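Local coordinates for erythrocyte membrane protein 1 (Plasmodium falciparum, PDB 2XU0) that probably binds host cell surface receptors as part of a malarial adhesin, this piece being its N-terminal NTS-DBL1 region, which is implicated in rosetting, at residues 192-197 with 316-321; 133-138 with 200-205. The protein carries 10 engineered substitutions. All coordinates share one frame; numbering follows the deposited sequence.

Contact 1 of 2, residues 192-197 with 316-321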
loop_
_atom_site.group_PDB
_atom_site.type_symbol
_atom_site.label_atom_id
_atom_site.label_comp_id
_atom_site.label_asym_id
_atom_site.label_seq_id
_atom_site.Cartn_x
_atom_site.Cartn_y
_atom_site.Cartn_z
ATOM N N LEU A 192 -5.930 5.699 3.382
ATOM C CA LEU A 192 -5.549 7.069 3.692
ATOM C C LEU A 192 -4.220 7.092 4.434
ATOM O O LEU A 192 -3.400 7.968 4.173
ATOM C CB LEU A 192 -6.622 7.764 4.556
ATOM C CG LEU A 192 -7.949 8.166 3.857
ATOM C CD1 LEU A 192 -8.884 8.869 4.857
ATOM C CD2 LEU A 192 -7.695 9.071 2.683
ATOM N N ALA A 193 -4.000 6.167 5.373
ATOM C CA ALA A 193 -2.712 6.110 6.126
ATOM C C ALA A 193 -1.551 5.802 5.146
ATOM O O ALA A 193 -0.451 6.338 5.286
ATOM C CB ALA A 193 -2.795 5.047 7.188
ATOM N N ARG A 194 -1.832 5.005 4.107
ATOM C CA ARG A 194 -0.824 4.672 3.101
ATOM C C ARG A 194 -0.452 5.863 2.253
ATOM O O ARG A 194 0.722 6.031 1.963
ATOM C CB ARG A 194 -1.268 3.498 2.246
ATOM C CG ARG A 194 -1.307 2.213 3.022
ATOM C CD ARG A 194 -1.824 1.168 2.100
ATOM N NE ARG A 194 -1.762 -0.151 2.702
ATOM C CZ ARG A 194 -2.693 -1.071 2.532
ATOM N NH1 ARG A 194 -3.764 -0.809 1.794
ATOM N NH2 ARG A 194 -2.566 -2.258 3.092
ATOM N N SER A 195 -1.444 6.712 1.879
ATOM C CA SER A 195 -1.207 7.931 1.113
ATOM C C SER A 195 -0.530 8.969 1.971
ATOM O O SER A 195 0.351 9.665 1.501
ATOM C CB SER A 195 -2.518 8.471 0.529
ATOM O OG SER A 195 -2.829 7.717 -0.626
ATOM N N PHE A 196 -0.967 9.100 3.238
ATOM C CA PHE A 196 -0.379 10.022 4.223
ATOM C C PHE A 196 1.117 9.745 4.325
ATOM O O PHE A 196 1.936 10.684 4.341
ATOM C CB PHE A 196 -1.009 9.757 5.591
ATOM C CG PHE A 196 -0.499 10.588 6.740
ATOM C CD1 PHE A 196 -0.685 11.967 6.759
ATOM C CD2 PHE A 196 0.032 9.979 7.873
ATOM C CE1 PHE A 196 -0.335 12.724 7.895
ATOM C CE2 PHE A 196 0.404 10.731 8.997
ATOM C CZ PHE A 196 0.251 12.099 8.988
ATOM N N ALA A 197 1.462 8.455 4.410
ATOM C CA ALA A 197 2.877 8.002 4.482
ATOM C C ALA A 197 3.675 8.337 3.192
ATOM O O ALA A 197 4.796 8.833 3.286
ATOM C CB ALA A 197 2.935 6.516 4.785
ATOM N N PHE A 316 5.420 -3.162 -0.132
ATOM C CA PHE A 316 5.367 -4.606 -0.213
ATOM C C PHE A 316 4.145 -5.098 0.595
ATOM O O PHE A 316 3.481 -6.035 0.172
ATOM C CB PHE A 316 6.712 -5.186 0.325
ATOM C CG PHE A 316 7.049 -6.635 0.044
ATOM C CD1 PHE A 316 6.235 -7.416 -0.780
ATOM C CD2 PHE A 316 8.170 -7.233 0.629
ATOM C CE1 PHE A 316 6.551 -8.762 -1.041
ATOM C CE2 PHE A 316 8.467 -8.583 0.397
ATOM C CZ PHE A 316 7.674 -9.333 -0.454
ATOM N N GLU A 317 3.839 -4.459 1.741
ATOM C CA GLU A 317 2.673 -4.832 2.557
ATOM C C GLU A 317 1.385 -4.513 1.755
ATOM O O GLU A 317 0.463 -5.318 1.732
ATOM C CB GLU A 317 2.695 -4.096 3.925
ATOM C CG GLU A 317 1.532 -4.426 4.841
ATOM C CD GLU A 317 0.227 -3.684 4.599
ATOM O OE1 GLU A 317 0.245 -2.609 3.958
ATOM O OE2 GLU A 317 -0.826 -4.208 5.024
ATOM N N GLU A 318 1.339 -3.373 1.077
ATOM C CA GLU A 318 0.165 -3.037 0.250
ATOM C C GLU A 318 0.101 -3.949 -0.979
ATOM O O GLU A 318 -0.990 -4.344 -1.411
ATOM C CB GLU A 318 0.245 -1.586 -0.186
ATOM C CG GLU A 318 -0.969 -1.086 -0.954
ATOM C CD GLU A 318 -0.886 0.388 -1.256
ATOM O OE1 GLU A 318 0.123 1.018 -0.861
ATOM O OE2 GLU A 318 -1.856 0.934 -1.832
ATOM N N TRP A 319 1.277 -4.336 -1.517
ATOM C CA TRP A 319 1.321 -5.232 -2.673
ATOM C C TRP A 319 0.628 -6.531 -2.310
ATOM O O TRP A 319 -0.215 -7.015 -3.065
ATOM C CB TRP A 319 2.767 -5.489 -3.143
ATOM C CG TRP A 319 2.851 -6.456 -4.291
ATOM C CD1 TRP A 319 2.850 -6.145 -5.621
ATOM C CD2 TRP A 319 2.826 -7.891 -4.213
ATOM N NE1 TRP A 319 2.856 -7.294 -6.377
ATOM C CE2 TRP A 319 2.841 -8.382 -5.541
ATOM C CE3 TRP A 319 2.868 -8.813 -3.152
ATOM C CZ2 TRP A 319 2.881 -9.748 -5.832
ATOM C CZ3 TRP A 319 2.834 -10.168 -3.438
ATOM C CH2 TRP A 319 2.824 -10.624 -4.769
ATOM N N SER A 320 1.013 -7.112 -1.177
ATOM C CA SER A 320 0.484 -8.401 -0.721
ATOM C C SER A 320 -1.012 -8.383 -0.384
ATOM O O SER A 320 -1.726 -9.323 -0.744
ATOM C CB SER A 320 1.332 -8.968 0.421
ATOM O OG SER A 320 1.211 -8.186 1.590
ATOM N N GLU A 321 -1.476 -7.316 0.274
ATOM C CA GLU A 321 -2.890 -7.137 0.634
ATOM C C GLU A 321 -3.774 -6.986 -0.603
ATOM O O GLU A 321 -4.828 -7.634 -0.699
ATOM C CB GLU A 321 -3.070 -5.938 1.588
ATOM C CG GLU A 321 -2.686 -6.270 3.032
ATOM C CD GLU A 321 -3.636 -7.275 3.652
ATOM O OE1 GLU A 321 -4.778 -6.890 3.990
ATOM O OE2 GLU A 321 -3.283 -8.473 3.678
HETATM O O HOH W 1 -4.576 1.047 -0.127
#
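Arg194 reaches from helix 186-204 to helix 311-338, placing its guanidinium against the carboxylate of Glu317 in the interior of the Duffy-binding-like (DBL1) domain. Over these short segments the axes approach to 12.1 Å and run nearly antiparallel, at 151°, so long side chains rather than backbone contact join the two helices.

The ionic part is a salt bridge. Arg194 NH2 lies 3.0 Å from Glu317 OE1, with an N-H...O angle of 153°; it arrives on the syn side of that oxygen, and the oxygen lies near the guanidinium plane. Two weak bonds widen the grip, Arg194 NE to Glu317 OE1 at 3.4 Å and Arg194 NH2 to Glu317 OE2 at 3.3 Å. The arginine reaches straight out, extended from CG to NE, whereas Glu317 must bend at chi2 (-82°) to meet it, and the two chains cross at about a right angle.

Packing comes from Glu318, whose CG lies over one guanidinium face, toward its rim, and whose OE1 lies 3.5 Å from Arg194 CD. Its carboxylate is almost parallel to the guanidinium but well out of that plane; its OE1 has Arg134 as its stronger partner. Glu321 CB adds an oblique contact, while its carboxylate bonds to His441 N.

Water completes the set, accepting from Arg194 NH1 at 2.8 Å and donating to Glu318 OE2 at 3.2 Å.

With Glu317 along one edge and the water at NH1, the guanidinium's rotation is probably well fixed. The buried positive charge is probably balanced chiefly by Glu317, with Glu318 contributing electrostatically.

Contact 2 of 2, residues 133-138 with 200-205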
loop_
_atom_site.group_PDB
_atom_site.type_symbol
_atom_site.label_atom_id
_atom_site.label_comp_id
_atom_site.label_asym_id
_atom_site.label_seq_id
_atom_site.Cartn_x
_atom_site.Cartn_y
_atom_site.Cartn_z
ATOM N N PRO A 133 -0.304 1.017 -7.556
ATOM C CA PRO A 133 -1.124 1.966 -8.360
ATOM C C PRO A 133 -1.666 3.159 -7.567
ATOM O O PRO A 133 -1.713 4.261 -8.114
ATOM C CB PRO A 133 -2.228 1.074 -8.975
ATOM C CG PRO A 133 -2.176 -0.173 -8.240
ATOM C CD PRO A 133 -0.814 -0.365 -7.663
ATOM N N ARG A 134 -1.919 2.989 -6.218
ATOM C CA ARG A 134 -2.340 4.105 -5.372
ATOM C C ARG A 134 -1.242 5.183 -5.383
ATOM O O ARG A 134 -1.555 6.357 -5.448
ATOM C CB ARG A 134 -2.692 3.630 -3.937
ATOM C CG ARG A 134 -3.269 4.717 -2.992
ATOM C CD ARG A 134 -2.990 4.458 -1.503
ATOM N NE ARG A 134 -1.684 3.812 -1.312
ATOM C CZ ARG A 134 -0.521 4.445 -1.287
ATOM N NH1 ARG A 134 -0.477 5.770 -1.333
ATOM N NH2 ARG A 134 0.609 3.763 -1.207
ATOM N N ARG A 135 0.050 4.787 -5.369
ATOM C CA ARG A 135 1.145 5.753 -5.391
ATOM C C ARG A 135 1.314 6.360 -6.762
ATOM O O ARG A 135 1.523 7.560 -6.851
ATOM C CB ARG A 135 2.505 5.131 -4.893
ATOM C CG ARG A 135 3.763 5.996 -5.157
ATOM C CD ARG A 135 3.808 7.243 -4.271
ATOM N NE ARG A 135 4.868 8.186 -4.663
ATOM C CZ ARG A 135 4.745 9.156 -5.570
ATOM N NH1 ARG A 135 3.607 9.317 -6.234
ATOM N NH2 ARG A 135 5.753 9.979 -5.812
ATOM N N ARG A 136 1.383 5.525 -7.799
ATOM C CA ARG A 136 1.613 5.954 -9.189
ATOM C C ARG A 136 0.759 7.174 -9.600
ATOM O O ARG A 136 1.269 8.130 -10.191
ATOM C CB ARG A 136 1.320 4.791 -10.150
ATOM C CG ARG A 136 2.346 3.668 -10.127
ATOM C CD ARG A 136 1.973 2.616 -11.140
ATOM N NE ARG A 136 2.442 3.017 -12.471
ATOM C CZ ARG A 136 2.447 2.221 -13.533
ATOM N NH1 ARG A 136 1.983 0.979 -13.444
ATOM N NH2 ARG A 136 2.912 2.660 -14.696
ATOM N N HIS A 137 -0.517 7.161 -9.230
ATOM C CA HIS A 137 -1.449 8.215 -9.629
ATOM C C HIS A 137 -1.847 9.182 -8.530
ATOM O O HIS A 137 -2.848 9.871 -8.669
ATOM C CB HIS A 137 -2.662 7.587 -10.325
ATOM C CG HIS A 137 -2.302 6.456 -11.231
ATOM N ND1 HIS A 137 -1.518 6.654 -12.366
ATOM C CD2 HIS A 137 -2.625 5.147 -11.145
ATOM C CE1 HIS A 137 -1.400 5.461 -12.929
ATOM N NE2 HIS A 137 -2.054 4.525 -12.233
ATOM N N ILE A 138 -1.025 9.285 -7.467
ATOM C CA ILE A 138 -1.238 10.191 -6.335
ATOM C C ILE A 138 -1.515 11.642 -6.797
ATOM O O ILE A 138 -0.910 12.112 -7.774
ATOM C CB ILE A 138 -0.067 10.077 -5.298
ATOM C CG1 ILE A 138 -0.604 9.972 -3.867
ATOM C CG2 ILE A 138 0.998 11.206 -5.443
ATOM C CD1 ILE A 138 0.430 9.571 -2.791
ATOM N N GLY A 200 4.228 12.175 3.169
ATOM C CA GLY A 200 5.337 12.460 4.087
ATOM C C GLY A 200 6.681 12.161 3.450
ATOM O O GLY A 200 7.621 12.954 3.588
ATOM N N ASP A 201 6.771 11.028 2.700
ATOM C CA ASP A 201 8.034 10.727 2.003
ATOM C C ASP A 201 8.328 11.677 0.856
ATOM O O ASP A 201 9.489 11.997 0.633
ATOM C CB ASP A 201 8.165 9.238 1.615
ATOM C CG ASP A 201 8.459 8.360 2.823
ATOM O OD1 ASP A 201 8.812 8.917 3.896
ATOM O OD2 ASP A 201 8.234 7.138 2.735
ATOM N N ILE A 202 7.274 12.192 0.173
ATOM C CA ILE A 202 7.453 13.157 -0.920
ATOM C C ILE A 202 7.964 14.473 -0.312
ATOM O O ILE A 202 8.977 15.008 -0.757
ATOM C CB ILE A 202 6.138 13.356 -1.760
ATOM C CG1 ILE A 202 5.744 12.066 -2.531
ATOM C CG2 ILE A 202 6.298 14.537 -2.717
ATOM C CD1 ILE A 202 4.245 11.987 -2.951
ATOM N N VAL A 203 7.273 14.952 0.731
ATOM C CA VAL A 203 7.631 16.160 1.453
ATOM C C VAL A 203 9.066 16.071 1.946
ATOM O O VAL A 203 9.816 17.027 1.774
ATOM C CB VAL A 203 6.626 16.454 2.604
ATOM C CG1 VAL A 203 7.166 17.511 3.567
ATOM C CG2 VAL A 203 5.269 16.884 2.049
ATOM N N ARG A 204 9.459 14.933 2.526
ATOM C CA ARG A 204 10.813 14.746 3.091
ATOM C C ARG A 204 11.910 14.445 2.076
ATOM O O ARG A 204 13.082 14.442 2.435
ATOM C CB ARG A 204 10.792 13.693 4.226
ATOM C CG ARG A 204 10.052 14.187 5.498
ATOM C CD ARG A 204 9.792 13.105 6.532
ATOM N NE ARG A 204 8.942 12.027 6.015
ATOM C CZ ARG A 204 8.444 11.029 6.745
ATOM N NH1 ARG A 204 8.674 10.970 8.054
ATOM N NH2 ARG A 204 7.718 10.086 6.174
ATOM N N GLY A 205 11.530 14.154 0.838
ATOM C CA GLY A 205 12.484 13.799 -0.203
ATOM C C GLY A 205 13.026 12.384 -0.090
ATOM O O GLY A 205 14.095 12.090 -0.629
#
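Gly200 O is gripped twice by Arg204 in the final turn of the helix that carries Ile202 onto Arg135. Arg204 N donates to it at 2.9 Å, and Arg204 NE adds a weak bond at the same 2.9 Å. Arg204 NH2 also forms a salt bridge with Asp201 OD1, at 2.8 Å but poorly angled. Gly205, with positive phi, ends the helix in a Schellman motif, its N bonded to Ile202 O at 3.1 Å.

Across the contact the chemistry is apolar against flat cation. Ile202 CD1 sits above the centre of the Arg135 guanidinium, 3.8 Å from Arg135 NH2. The arginine bends at chi2 (71°), and its side chain meets that of Ile202 from the opposite direction. Ile138 CG2 also touches that methyl, Ile202 CD1, at 4.2 Å as the two side chains slide past each other.

Arg135 NE is engaged by Asp207 in a salt bridge beyond the pair, which probably helps set the tilt of the guanidinium under Ile202 CD1. This is plain packing within the helical DBL1 domain, joining helix 133-136 and the turn after it to the end of helix 186-204. The side chain of Ile202 has no acceptor to offer, so it packs on the guanidinium while the charge is probably balanced by Asp207.

From the N terminus the segments come in the order 133-138, 192-197, 200-205 and 316-321, so the two contacts cross rather than nest. Contact 2 closes a loop of 61 residues, largely helical; contact 1 starts within that loop and closes a longer one of 118 residues. Both draw on helix 186-204, contact 2 at its C-terminal end and contact 1 nearer its middle. They also touch directly: Arg134 NH2 is 2.8 Å from Glu318 OE1, a salt bridge, and Arg134 NH1 probably bonds to Ser195 OG. Helix 133-136, helix 186-204 and helix 311-338 are thereby tied together within the helical Duffy-binding-like domain.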